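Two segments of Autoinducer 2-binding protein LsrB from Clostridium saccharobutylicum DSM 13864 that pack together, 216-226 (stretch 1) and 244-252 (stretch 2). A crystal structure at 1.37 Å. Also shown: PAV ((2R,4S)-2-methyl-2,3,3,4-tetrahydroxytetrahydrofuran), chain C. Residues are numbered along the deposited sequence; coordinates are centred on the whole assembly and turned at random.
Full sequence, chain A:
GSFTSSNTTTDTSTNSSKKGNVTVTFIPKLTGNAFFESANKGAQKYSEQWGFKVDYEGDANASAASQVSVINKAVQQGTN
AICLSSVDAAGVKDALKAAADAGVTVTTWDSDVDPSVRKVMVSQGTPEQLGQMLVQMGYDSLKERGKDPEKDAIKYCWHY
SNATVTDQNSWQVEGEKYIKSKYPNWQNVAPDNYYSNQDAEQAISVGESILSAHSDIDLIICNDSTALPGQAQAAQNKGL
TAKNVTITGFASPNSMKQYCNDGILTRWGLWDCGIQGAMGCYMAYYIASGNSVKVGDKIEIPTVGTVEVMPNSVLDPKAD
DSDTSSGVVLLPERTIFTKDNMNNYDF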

ATOM      1  N   ASP A 216      17.986  21.628   1.162  1.00 19.75           N
ATOM      2  CA  ASP A 216      17.202  22.425   0.222  1.00 20.07           C
ATOM      3  C   ASP A 216      16.218  21.589  -0.603  1.00 19.02           C
ATOM      4  O   ASP A 216      15.699  22.073  -1.627  1.00 20.43           O
ATOM      5  CB  ASP A 216      18.116  23.222  -0.706  1.00 22.33           C
ATOM      6  CG  ASP A 216      18.972  22.339  -1.584  1.00 24.65           C
ATOM      7  OD1 ASP A 216      18.946  21.108  -1.447  1.00 24.50           O
ATOM      8  OD2 ASP A 216      19.727  22.865  -2.400  1.00 26.58           O
ATOM      9  N   ILE A 217      15.945  20.351  -0.196  1.00 16.98           N
ATOM     10  CA  ILE A 217      15.001  19.538  -0.949  1.00 15.94           C
ATOM     11  C   ILE A 217      13.626  20.225  -0.955  1.00 15.67           C
ATOM     12  O   ILE A 217      13.212  20.853   0.030  1.00 16.89           O
ATOM     13  CB  ILE A 217      14.967  18.114  -0.362  1.00 15.46           C
ATOM     14  CG1 ILE A 217      14.347  17.130  -1.353  1.00 15.62           C
ATOM     15  CG2 ILE A 217      14.268  18.096   1.015  1.00 15.45           C
ATOM     16  CD1 ILE A 217      14.636  15.658  -0.984  1.00 15.86           C
ATOM     17  N   ASP A 218      12.902  20.070  -2.076  1.00 14.99           N
ATOM     18  CA  ASP A 218      11.587  20.682  -2.201  1.00 14.74           C
ATOM     19  C   ASP A 218      10.446  19.726  -1.906  1.00 14.03           C
ATOM     20  O   ASP A 218       9.399  20.154  -1.394  1.00 14.37           O
ATOM     21  CB  ASP A 218      11.364  21.199  -3.635  1.00 15.85           C
ATOM     22  CG  ASP A 218      12.220  22.407  -3.958  1.00 17.74           C
ATOM     23  OD1 ASP A 218      12.098  23.432  -3.243  1.00 18.93           O
ATOM     24  OD2 ASP A 218      13.024  22.301  -4.912  1.00 18.54           O
ATOM     25  N   LEU A 219      10.612  18.452  -2.233  1.00 13.99           N
ATOM     26  CA  LEU A 219       9.516  17.487  -2.193  1.00 13.43           C
ATOM     27  C   LEU A 219      10.060  16.139  -1.759  1.00 13.01           C
ATOM     28  O   LEU A 219      11.054  15.655  -2.324  1.00 13.50           O
ATOM     29  CB  LEU A 219       8.936  17.359  -3.629  1.00 13.92           C
ATOM     30  CG  LEU A 219       7.954  16.222  -3.871  1.00 14.34           C
ATOM     31  CD1 LEU A 219       6.676  16.414  -3.025  1.00 14.43           C
ATOM     32  CD2 LEU A 219       7.666  16.112  -5.360  1.00 15.13           C
ATOM     33  N   ILE A 220       9.389  15.511  -0.796  1.00 12.49           N
ATOM     34  CA  ILE A 220       9.730  14.134  -0.397  1.00 12.32           C
ATOM     35  C   ILE A 220       8.476  13.302  -0.572  1.00 12.65           C
ATOM     36  O   ILE A 220       7.460  13.580   0.077  1.00 13.21           O
ATOM     37  CB  ILE A 220      10.238  14.050   1.058  1.00 13.17           C
ATOM     38  CG1 ILE A 220      11.360  15.079   1.308  1.00 14.72           C
ATOM     39  CG2 ILE A 220      10.722  12.585   1.339  1.00 13.43           C
ATOM     40  CD1 ILE A 220      11.783  15.169   2.763  1.00 15.33           C
ATOM     41  N   ILE A 221       8.536  12.319  -1.477  1.00 11.90           N
ATOM     42  CA  ILE A 221       7.376  11.476  -1.779  1.00 12.04           C
ATOM     43  C   ILE A 221       7.498  10.232  -0.908  1.00 12.05           C
ATOM     44  O   ILE A 221       8.390   9.410  -1.122  1.00 12.65           O
ATOM     45  CB  ILE A 221       7.314  11.089  -3.272  1.00 12.64           C
ATOM     46  CG1 ILE A 221       7.311  12.355  -4.176  1.00 14.28           C
ATOM     47  CG2 ILE A 221       6.077  10.243  -3.520  1.00 13.49           C
ATOM     48  CD1 ILE A 221       7.458  12.003  -5.661  1.00 15.60           C
ATOM     49  N   CYS A 222       6.581  10.090   0.041  1.00 11.77           N
ATOM     50  CA  CYS A 222       6.650   9.032   1.059  1.00 11.70           C
ATOM     51  C   CYS A 222       5.543   8.012   0.802  1.00 11.56           C
ATOM     52  O   CYS A 222       4.522   8.009   1.504  1.00 12.45           O
ATOM     53  CB  CYS A 222       6.488   9.660   2.442  1.00 12.31           C
ATOM     54  SG  CYS A 222       7.833  10.815   2.799  1.00 13.53           S
ATOM     55  N   ASN A 223       5.750   7.136  -0.202  1.00 11.36           N
ATOM     56  CA  ASN A 223       4.750   6.153  -0.613  1.00 11.90           C
ATOM     57  C   ASN A 223       4.732   4.912   0.279  1.00 11.96           C
ATOM     58  O   ASN A 223       4.835   3.780  -0.200  1.00 12.54           O
ATOM     59  CB  ASN A 223       4.948   5.759  -2.083  1.00 12.52           C
ATOM     60  CG  ASN A 223       6.403   5.375  -2.411  1.00 12.99           C
ATOM     61  OD1 ASN A 223       7.352   6.072  -2.019  1.00 13.19           O
ATOM     62  ND2 ASN A 223       6.567   4.311  -3.177  1.00 13.70           N
ATOM     63  N   ASP A 224       4.595   5.138   1.589  1.00 11.14           N
ATOM     64  CA  ASP A 224       4.582   4.081   2.590  1.00 10.68           C
ATOM     65  C   ASP A 224       3.987   4.657   3.870  1.00 10.84           C
ATOM     66  O   ASP A 224       4.307   5.781   4.266  1.00 11.84           O
ATOM     67  CB  ASP A 224       5.992   3.562   2.838  1.00 10.77           C
ATOM     68  CG  ASP A 224       6.039   2.633   4.047  1.00 11.31           C
ATOM     69  OD1 ASP A 224       5.555   1.483   3.911  1.00 11.34           O
ATOM     70  OD2 ASP A 224       6.501   3.073   5.128  1.00 11.71           O
ATOM     71  N   SER A 225       3.141   3.859   4.533  1.00 11.45           N
ATOM     72  CA  SER A 225       2.372   4.292   5.693  1.00 11.81           C
ATOM     73  C   SER A 225       3.219   4.538   6.948  1.00 11.61           C
ATOM     74  O   SER A 225       2.696   5.104   7.916  1.00 12.23           O
ATOM     75  CB  SER A 225       1.244   3.329   6.013  1.00 12.63           C
ATOM     76  OG  SER A 225       1.759   2.107   6.471  1.00 12.61           O
ATOM     77  N   THR A 226       4.475   4.096   6.963  1.00 11.07           N
ATOM     78  CA  THR A 226       5.414   4.399   8.033  1.00 11.07           C
ATOM     79  C   THR A 226       6.313   5.563   7.645  1.00 11.65           C
ATOM     80  O   THR A 226       6.542   6.482   8.444  1.00 12.28           O
ATOM     81  CB  THR A 226       6.293   3.165   8.363  1.00 12.14           C
ATOM     82  OG1 THR A 226       5.474   2.014   8.555  1.00 12.92           O
ATOM     83  CG2 THR A 226       7.050   3.392   9.637  1.00 12.67           C
ATOM     84  N   ASN A 244       8.064  25.298   4.320  1.00 15.97           N
ATOM     85  CA  ASN A 244       9.486  25.077   4.072  1.00 15.53           C
ATOM     86  C   ASN A 244       9.741  23.962   3.083  1.00 16.07           C
ATOM     87  O   ASN A 244      10.648  24.078   2.257  1.00 17.22           O
ATOM     88  CB  ASN A 244      10.198  24.676   5.368  1.00 15.23           C
ATOM     89  CG  ASN A 244      10.122  25.756   6.425  1.00 15.12           C
ATOM     90  OD1 ASN A 244       9.474  25.586   7.448  1.00 15.61           O
ATOM     91  ND2 ASN A 244      10.819  26.853   6.199  1.00 16.32           N
ATOM     92  N   VAL A 245       8.968  22.879   3.163  1.00 15.43           N
ATOM     93  CA  VAL A 245       9.236  21.677   2.383  1.00 15.08           C
ATOM     94  C   VAL A 245       7.910  20.974   2.154  1.00 14.45           C
ATOM     95  O   VAL A 245       7.000  21.046   2.994  1.00 15.12           O
ATOM     96  CB  VAL A 245      10.239  20.758   3.117  1.00 15.79           C
ATOM     97  CG1 VAL A 245       9.656  20.257   4.465  1.00 16.74           C
ATOM     98  CG2 VAL A 245      10.638  19.585   2.233  1.00 16.56           C
ATOM     99  N   THR A 246       7.785  20.311   1.004  1.00 13.25           N
ATOM    100  CA  THR A 246       6.553  19.609   0.696  1.00 13.28           C
ATOM    101  C   THR A 246       6.743  18.116   0.904  1.00 13.09           C
ATOM    102  O   THR A 246       7.605  17.499   0.282  1.00 14.13           O
ATOM    103  CB  THR A 246       6.076  19.884  -0.728  1.00 13.89           C
ATOM    104  OG1 THR A 246       5.780  21.299  -0.856  1.00 14.49           O
ATOM    105  CG2 THR A 246       4.851  19.040  -1.072  1.00 14.58           C
ATOM    106  N   ILE A 247       5.925  17.541   1.784  1.00 13.06           N
ATOM    107  CA  ILE A 247       5.918  16.115   2.079  1.00 13.43           C
ATOM    108  C   ILE A 247       4.547  15.593   1.694  1.00 13.74           C
ATOM    109  O   ILE A 247       3.532  16.181   2.080  1.00 14.27           O
ATOM    110  CB  ILE A 247       6.188  15.882   3.574  1.00 13.96           C
ATOM    111  CG1 ILE A 247       7.617  16.314   3.929  1.00 15.06           C
ATOM    112  CG2 ILE A 247       5.948  14.395   3.933  1.00 14.32           C
ATOM    113  CD1 ILE A 247       7.819  16.611   5.398  1.00 16.15           C
ATOM    114  N   THR A 248       4.515  14.495   0.941  1.00 13.54           N
ATOM    115  CA  THR A 248       3.241  13.847   0.664  1.00 13.24           C
ATOM    116  C   THR A 248       3.492  12.355   0.620  1.00 12.38           C
ATOM    117  O   THR A 248       4.630  11.906   0.785  1.00 13.39           O
ATOM    118  CB  THR A 248       2.592  14.370  -0.630  1.00 14.36           C
ATOM    119  OG1 THR A 248       1.222  13.957  -0.668  1.00 14.71           O
ATOM    120  CG2 THR A 248       3.338  13.906  -1.877  1.00 15.36           C
ATOM    121  N   GLY A 249       2.433  11.576   0.422  1.00 12.35           N
ATOM    122  CA  GLY A 249       2.587  10.137   0.465  1.00 12.51           C
ATOM    123  C   GLY A 249       1.265   9.478   0.767  1.00 12.16           C
ATOM    124  O   GLY A 249       0.203  10.069   0.575  1.00 12.94           O
ATOM    125  N   PHE A 250       1.357   8.223   1.217  1.00 12.33           N
ATOM    126  CA  PHE A 250       0.179   7.423   1.529  1.00 11.99           C
ATOM    127  C   PHE A 250       0.167   7.033   3.007  1.00 12.04           C
ATOM    128  O   PHE A 250       1.144   6.438   3.501  1.00 12.91           O
ATOM    129  CB  PHE A 250       0.173   6.132   0.707  1.00 12.42           C
ATOM    130  CG  PHE A 250      -0.077   6.323  -0.781  1.00 12.80           C
ATOM    131  CD1 PHE A 250      -0.933   7.340  -1.282  1.00 13.02           C
ATOM    132  CD2 PHE A 250       0.503   5.436  -1.683  1.00 13.14           C
ATOM    133  CE1 PHE A 250      -1.170   7.444  -2.654  1.00 13.62           C
ATOM    134  CE2 PHE A 250       0.258   5.530  -3.055  1.00 13.43           C
ATOM    135  CZ  PHE A 250      -0.580   6.540  -3.538  1.00 13.89           C
ATOM    136  N   ALA A 251      -0.964   7.271   3.682  1.00 12.13           N
ATOM    137  CA  ALA A 251      -1.158   6.777   5.044  1.00 13.10           C
ATOM    138  C   ALA A 251      -2.624   6.936   5.392  1.00 14.01           C
ATOM    139  O   ALA A 251      -3.314   7.801   4.847  1.00 14.96           O
ATOM    140  CB  ALA A 251      -0.287   7.529   6.064  1.00 13.97           C
ATOM    141  N   SER A 252      -3.102   6.092   6.310  1.00 14.52           N
ATOM    142  CA  SER A 252      -4.471   6.237   6.774  1.00 15.49           C
ATOM    143  C   SER A 252      -4.625   7.580   7.499  1.00 16.07           C
ATOM    144  O   SER A 252      -3.697   8.066   8.156  1.00 16.19           O
ATOM    145  CB  SER A 252      -4.917   5.028   7.608  1.00 16.35           C
ATOM    146  OG  SER A 252      -3.969   4.690   8.616  1.00 16.75           O
TER
HETATM  147  O2  PAV C 401       1.654   2.770   1.058  1.00 16.29           O
HETATM  148  C2  PAV C 401       1.112   1.723   1.890  1.00 12.17           C
HETATM  149  C1  PAV C 401      -0.163   2.162   2.643  1.00 16.09           C
HETATM  150  O5  PAV C 401       2.142   1.592   3.020  1.00 11.84           O
HETATM  151  C5  PAV C 401       2.027   0.329   3.515  1.00 12.63           C
HETATM  152  C4  PAV C 401       1.097  -0.461   2.576  1.00 13.53           C
HETATM  153  O4  PAV C 401       1.638  -1.751   2.306  1.00 12.39           O
HETATM  154  C3  PAV C 401       1.025   0.469   1.359  1.00 12.52           C
HETATM  155  O3  PAV C 401      -0.194   0.305   0.688  1.00 13.45           O
HETATM  156  O13 PAV C 401       2.119   0.232   0.502  1.00 12.53           O

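The most unusual feature of this contact is Gly 249, at the end of its strand, with phi/psi of 157/-161. A CB placed there would lie 1.9 Å from Cys 222 O, a clash, and would also jam against the preceding carbonyl oxygen. Without one, the chains close to 4.2 Å between Gly 249 CA and Cys 222 CA. Gly 249 CA itself makes a CA-H...O contact of 3.1 Å to Cys 222 O.

The two strands, 219-222 and 246-249, run parallel. Five backbone hydrogen bonds join the stretches. Thr 246 N donates to Asp 218 O (2.9 Å), and Ile 220 N to Thr 246 O (2.9 Å). Thr 248 N then donates to Ile 220 O (3.2 Å), and Cys 222 N to Thr 248 O (2.8 Å). The last, from Phe 250 N to Cys 222 O (3.2 Å), carries the pairing one residue past the end of strand 246-249.

Side chains alternate between the two faces of the sheet. Leu 219, Ile 221, Thr 246 and Thr 248 share one face. There Leu 219 CD1 packs 3.7 Å from Thr 246 CG2 and 4.3 Å from Thr 248 CG2. The threonines suit this place because their methyls meet leucine while their hydroxyls bond elsewhere in the structure. On the other face, Ile 247 CG2 lies 4.2 Å from Cys 222 SG. Before the strands, Val 245 CG2 meets Ile 217 CG2 at 4.1 Å. These apolar residues are buried, and the contact covers 592 Å² in total.

Beyond the strands, Ser 225 CA approaches Phe 250 O at 3.3 Å. Asp 224 OD2 caps the following turn by accepting from Thr 226 N (2.9 Å). Ser 225 N donates to PAV O5 (2.9 Å), and PAV O2 sits at the edge of the Phe 250 ring. Both stretches thus border the bound autoinducer ligand.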